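Local coordinates for protein PlaB phospholipase (Legionella pneumophila, PDB 6ZTI) that acts as a phospholipase of the alpha/beta-hydrolase class linked to virulence and binds NAD(H), which controls its activity through tetramerization, at residues R107-L118 with L176-C185. Residues are numbered along the deposited sequence; the frame is centred on the assembly and turned at random.
Sequences RKWMDLYFKNNL and LNESWLDYDC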
loop_
_atom_site.group_PDB
_atom_site.type_symbol
_atom_site.label_atom_id
_atom_site.label_comp_id
_atom_site.label_asym_id
_atom_site.label_seq_id
_atom_site.Cartn_x
_atom_site.Cartn_y
_atom_site.Cartn_z
ATOM N N ARG B 107 25.374 -7.351 -21.605
ATOM C CA ARG B 107 26.340 -6.992 -20.573
ATOM C C ARG B 107 26.141 -7.815 -19.303
ATOM O O ARG B 107 27.111 -8.113 -18.605
ATOM C CB ARG B 107 26.250 -5.506 -20.246
ATOM C CG ARG B 107 26.718 -4.574 -21.385
ATOM C CD ARG B 107 27.090 -3.228 -20.854
ATOM N NE ARG B 107 25.969 -2.526 -20.236
ATOM C CZ ARG B 107 25.890 -2.164 -18.959
ATOM N NH1 ARG B 107 26.860 -2.440 -18.085
ATOM N NH2 ARG B 107 24.811 -1.513 -18.548
ATOM N N LYS B 108 24.893 -8.144 -18.965
ATOM C CA LYS B 108 24.626 -9.044 -17.851
ATOM C C LYS B 108 25.116 -10.456 -18.156
ATOM O O LYS B 108 25.663 -11.139 -17.280
ATOM C CB LYS B 108 23.126 -9.041 -17.554
ATOM C CG LYS B 108 22.696 -9.975 -16.451
ATOM C CD LYS B 108 23.252 -9.603 -15.092
ATOM C CE LYS B 108 22.706 -10.544 -14.008
ATOM N NZ LYS B 108 23.344 -10.336 -12.705
ATOM N N TRP B 109 24.919 -10.915 -19.394
ATOM C CA TRP B 109 25.447 -12.211 -19.802
ATOM C C TRP B 109 26.966 -12.260 -19.666
ATOM O O TRP B 109 27.518 -13.210 -19.095
ATOM C CB TRP B 109 25.024 -12.507 -21.240
ATOM C CG TRP B 109 25.770 -13.663 -21.834
ATOM C CD1 TRP B 109 25.552 -14.988 -21.603
ATOM C CD2 TRP B 109 26.868 -13.590 -22.749
ATOM N NE1 TRP B 109 26.450 -15.747 -22.316
ATOM C CE2 TRP B 109 27.269 -14.914 -23.029
ATOM C CE3 TRP B 109 27.554 -12.540 -23.352
ATOM C CZ2 TRP B 109 28.321 -15.207 -23.886
ATOM C CZ3 TRP B 109 28.596 -12.833 -24.210
ATOM C CH2 TRP B 109 28.970 -14.153 -24.471
ATOM N N MET B 110 27.661 -11.241 -20.190
ATOM C CA MET B 110 29.102 -11.145 -19.986
ATOM C C MET B 110 29.448 -11.214 -18.501
ATOM O O MET B 110 30.399 -11.891 -18.106
ATOM C CB MET B 110 29.640 -9.839 -20.587
ATOM C CG MET B 110 29.593 -9.778 -22.102
ATOM S SD MET B 110 29.927 -8.142 -22.792
ATOM C CE MET B 110 31.621 -7.932 -22.224
ATOM N N ASP B 111 28.661 -10.543 -17.660
ATOM C CA ASP B 111 28.979 -10.494 -16.236
ATOM C C ASP B 111 28.727 -11.848 -15.585
ATOM O O ASP B 111 29.502 -12.284 -14.730
ATOM C CB ASP B 111 28.155 -9.385 -15.567
ATOM C CG ASP B 111 28.722 -8.940 -14.225
ATOM O OD1 ASP B 111 29.826 -8.366 -14.197
ATOM O OD2 ASP B 111 28.041 -9.135 -13.197
ATOM N N LEU B 112 27.667 -12.543 -15.998
ATOM C CA LEU B 112 27.337 -13.819 -15.367
ATOM C C LEU B 112 28.356 -14.899 -15.716
ATOM O O LEU B 112 28.672 -15.750 -14.881
ATOM C CB LEU B 112 25.935 -14.267 -15.783
ATOM C CG LEU B 112 24.743 -13.594 -15.095
ATOM C CD1 LEU B 112 23.472 -13.979 -15.806
ATOM C CD2 LEU B 112 24.648 -13.964 -13.606
ATOM N N TYR B 113 28.882 -14.884 -16.944
ATOM C CA TYR B 113 29.680 -15.994 -17.457
ATOM C C TYR B 113 31.154 -15.677 -17.670
ATOM O O TYR B 113 31.947 -16.614 -17.761
ATOM C CB TYR B 113 29.091 -16.502 -18.786
ATOM C CG TYR B 113 27.737 -17.142 -18.611
ATOM C CD1 TYR B 113 27.626 -18.475 -18.234
ATOM C CD2 TYR B 113 26.570 -16.411 -18.795
ATOM C CE1 TYR B 113 26.382 -19.068 -18.053
ATOM C CE2 TYR B 113 25.329 -16.990 -18.616
ATOM C CZ TYR B 113 25.241 -18.322 -18.245
ATOM O OH TYR B 113 24.001 -18.896 -18.055
ATOM N N PHE B 114 31.560 -14.397 -17.722
ATOM C CA PHE B 114 32.940 -14.118 -18.115
ATOM C C PHE B 114 33.586 -12.960 -17.364
ATOM O O PHE B 114 34.660 -12.499 -17.775
ATOM C CB PHE B 114 32.999 -13.852 -19.618
ATOM C CG PHE B 114 32.700 -15.068 -20.446
ATOM C CD1 PHE B 114 33.657 -16.036 -20.621
ATOM C CD2 PHE B 114 31.456 -15.255 -21.020
ATOM C CE1 PHE B 114 33.387 -17.169 -21.363
ATOM C CE2 PHE B 114 31.184 -16.378 -21.751
ATOM C CZ PHE B 114 32.155 -17.338 -21.926
ATOM N N LYS B 115 33.006 -12.530 -16.241
ATOM C CA LYS B 115 33.425 -11.286 -15.609
ATOM C C LYS B 115 34.933 -11.241 -15.408
ATOM O O LYS B 115 35.620 -10.341 -15.902
ATOM C CB LYS B 115 32.717 -11.109 -14.268
ATOM C CG LYS B 115 33.191 -9.867 -13.515
ATOM C CD LYS B 115 32.322 -9.555 -12.297
ATOM C CE LYS B 115 32.998 -8.543 -11.359
ATOM N NZ LYS B 115 33.356 -7.282 -12.042
ATOM N N ASN B 116 35.464 -12.188 -14.666
ATOM C CA ASN B 116 36.891 -12.165 -14.385
ATOM C C ASN B 116 37.732 -12.728 -15.519
ATOM O O ASN B 116 38.885 -13.090 -15.273
ATOM C CB ASN B 116 37.176 -12.942 -13.103
ATOM C CG ASN B 116 36.304 -12.497 -11.951
ATOM O OD1 ASN B 116 35.637 -13.318 -11.317
ATOM N ND2 ASN B 116 36.295 -11.189 -11.675
ATOM N N ASN B 117 37.219 -12.772 -16.749
ATOM C CA ASN B 117 37.786 -13.669 -17.748
ATOM C C ASN B 117 37.333 -13.294 -19.150
ATOM O O ASN B 117 36.965 -14.167 -19.942
ATOM C CB ASN B 117 37.366 -15.103 -17.406
ATOM C CG ASN B 117 38.184 -16.152 -18.118
ATOM O OD1 ASN B 117 39.291 -15.896 -18.595
ATOM N ND2 ASN B 117 37.642 -17.363 -18.174
ATOM N N LEU B 118 37.367 -11.999 -19.476
ATOM C CA LEU B 118 36.807 -11.560 -20.747
ATOM C C LEU B 118 37.563 -12.110 -21.944
ATOM O O LEU B 118 37.009 -12.132 -23.046
ATOM C CB LEU B 118 36.789 -10.034 -20.834
ATOM C CG LEU B 118 35.781 -9.268 -19.988
ATOM C CD1 LEU B 118 35.892 -7.805 -20.337
ATOM C CD2 LEU B 118 34.375 -9.752 -20.206
ATOM N N LEU B 176 24.906 -4.016 -11.780
ATOM C CA LEU B 176 25.604 -4.373 -13.009
ATOM C C LEU B 176 26.618 -3.299 -13.395
ATOM O O LEU B 176 27.767 -3.605 -13.730
ATOM C CB LEU B 176 24.596 -4.605 -14.134
ATOM C CG LEU B 176 25.201 -5.034 -15.473
ATOM C CD1 LEU B 176 25.950 -6.365 -15.365
ATOM C CD2 LEU B 176 24.122 -5.118 -16.544
ATOM N N ASN B 177 26.227 -2.030 -13.310
ATOM C CA ASN B 177 27.115 -0.980 -13.774
ATOM C C ASN B 177 28.260 -0.738 -12.806
ATOM O O ASN B 177 29.348 -0.331 -13.231
ATOM C CB ASN B 177 26.303 0.279 -14.004
ATOM C CG ASN B 177 25.389 0.139 -15.183
ATOM O OD1 ASN B 177 25.535 -0.789 -15.995
ATOM N ND2 ASN B 177 24.437 1.036 -15.293
ATOM N N GLU B 178 28.057 -1.004 -11.514
ATOM C CA GLU B 178 29.185 -0.945 -10.600
ATOM C C GLU B 178 30.163 -2.071 -10.894
ATOM O O GLU B 178 31.381 -1.864 -10.883
ATOM C CB GLU B 178 28.697 -0.999 -9.159
ATOM C CG GLU B 178 29.835 -1.057 -8.163
ATOM C CD GLU B 178 29.395 -0.828 -6.728
ATOM O OE1 GLU B 178 28.221 -1.109 -6.405
ATOM O OE2 GLU B 178 30.234 -0.362 -5.928
ATOM N N SER B 179 29.651 -3.268 -11.178
ATOM C CA SER B 179 30.524 -4.336 -11.651
ATOM C C SER B 179 31.336 -3.880 -12.858
ATOM O O SER B 179 32.544 -4.132 -12.937
ATOM C CB SER B 179 29.700 -5.575 -12.006
ATOM O OG SER B 179 30.535 -6.694 -12.264
ATOM N N TRP B 180 30.693 -3.186 -13.803
ATOM C CA TRP B 180 31.358 -2.871 -15.060
ATOM C C TRP B 180 32.443 -1.826 -14.892
ATOM O O TRP B 180 33.246 -1.643 -15.814
ATOM C CB TRP B 180 30.331 -2.437 -16.111
ATOM C CG TRP B 180 29.936 -3.588 -16.985
ATOM C CD1 TRP B 180 29.141 -4.640 -16.638
ATOM C CD2 TRP B 180 30.345 -3.826 -18.342
ATOM N NE1 TRP B 180 29.021 -5.508 -17.692
ATOM C CE2 TRP B 180 29.759 -5.038 -18.747
ATOM C CE3 TRP B 180 31.153 -3.133 -19.249
ATOM C CZ2 TRP B 180 29.943 -5.570 -20.021
ATOM C CZ3 TRP B 180 31.335 -3.662 -20.525
ATOM C CH2 TRP B 180 30.737 -4.865 -20.896
ATOM N N LEU B 181 32.507 -1.157 -13.735
ATOM C CA LEU B 181 33.636 -0.277 -13.458
ATOM C C LEU B 181 34.971 -1.007 -13.574
ATOM O O LEU B 181 35.980 -0.395 -13.941
ATOM C CB LEU B 181 33.492 0.344 -12.066
ATOM C CG LEU B 181 32.365 1.370 -11.991
ATOM C CD1 LEU B 181 31.954 1.624 -10.574
ATOM C CD2 LEU B 181 32.787 2.686 -12.656
ATOM N N ASP B 182 35.001 -2.305 -13.280
ATOM C CA ASP B 182 36.240 -3.075 -13.275
ATOM C C ASP B 182 36.584 -3.694 -14.629
ATOM O O ASP B 182 37.635 -4.332 -14.752
ATOM C CB ASP B 182 36.154 -4.190 -12.224
ATOM C CG ASP B 182 35.847 -3.660 -10.843
ATOM O OD1 ASP B 182 36.500 -2.678 -10.428
ATOM O OD2 ASP B 182 34.943 -4.214 -10.180
ATOM N N TYR B 183 35.739 -3.536 -15.639
ATOM C CA TYR B 183 35.985 -4.167 -16.930
ATOM C C TYR B 183 37.043 -3.405 -17.726
ATOM O O TYR B 183 37.131 -2.172 -17.667
ATOM C CB TYR B 183 34.703 -4.212 -17.755
ATOM C CG TYR B 183 33.713 -5.312 -17.409
ATOM C CD1 TYR B 183 33.277 -5.517 -16.107
ATOM C CD2 TYR B 183 33.193 -6.132 -18.412
ATOM C CE1 TYR B 183 32.346 -6.516 -15.812
ATOM C CE2 TYR B 183 32.270 -7.116 -18.129
ATOM C CZ TYR B 183 31.856 -7.303 -16.835
ATOM O OH TYR B 183 30.950 -8.287 -16.589
ATOM N N ASP B 184 37.843 -4.153 -18.494
ATOM C CA ASP B 184 38.691 -3.588 -19.552
ATOM C C ASP B 184 38.481 -4.465 -20.779
ATOM O O ASP B 184 39.248 -5.395 -21.041
ATOM C CB ASP B 184 40.155 -3.504 -19.172
ATOM C CG ASP B 184 40.927 -2.514 -20.056
ATOM O OD1 ASP B 184 40.464 -2.217 -21.178
ATOM O OD2 ASP B 184 41.995 -2.021 -19.641
ATOM N N CYS B 185 37.420 -4.161 -21.526
ATOM C CA CYS B 185 37.109 -4.929 -22.725
ATOM C C CYS B 185 38.245 -4.839 -23.733
ATOM O O CYS B 185 38.738 -5.859 -24.227
ATOM C CB CYS B 185 35.803 -4.425 -23.343
ATOM S SG CYS B 185 34.325 -4.627 -22.317
#
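Arg107 and Tyr183 sandwich the indole of Trp180: the arginine's CD lies 3.8 Å from the centroid of the Trp180 six-membered ring on one face, and Tyr183 CE2 sits over the rim of the other. The guanidinium stands steeply on the indole, at 81°, with NH1 over the five-membered ring as a cation-pi contact, while Leu176 CD2 rests over the rim of one guanidinium face. At the indole edge come Met110 SD, a Met-aromatic contact, and Arg107 O, which takes a weak bond from Trp180 NE1. A bend at chi3 (-63°) turns the arginine's end toward Asn177, whose OD1 accepts from both Arg107 NH1 (3.0 Å) and NH2 (2.8 Å), nearly in the guanidinium plane. Asn133 binds both Arg107 NE and Asn177 ND2, fixing this pair from outside.

Asp111 OD1 receives Tyr183 OH at 2.6 Å on its anti lone pair and Ser179 OG at 2.7 Å on the syn side; Lys115 NZ donates to the same serine hydroxyl at 2.9 Å. Leu118 CD1 packs on Tyr183 CD2. The polar chain Lys115-Ser179-Asp111-Tyr183 thus ties helix 102-114 and the turn after it to helix 171-180 and the segment that follows, and its two hydroxyl donors and nearby ammonium would probably favour an ionised Asp111.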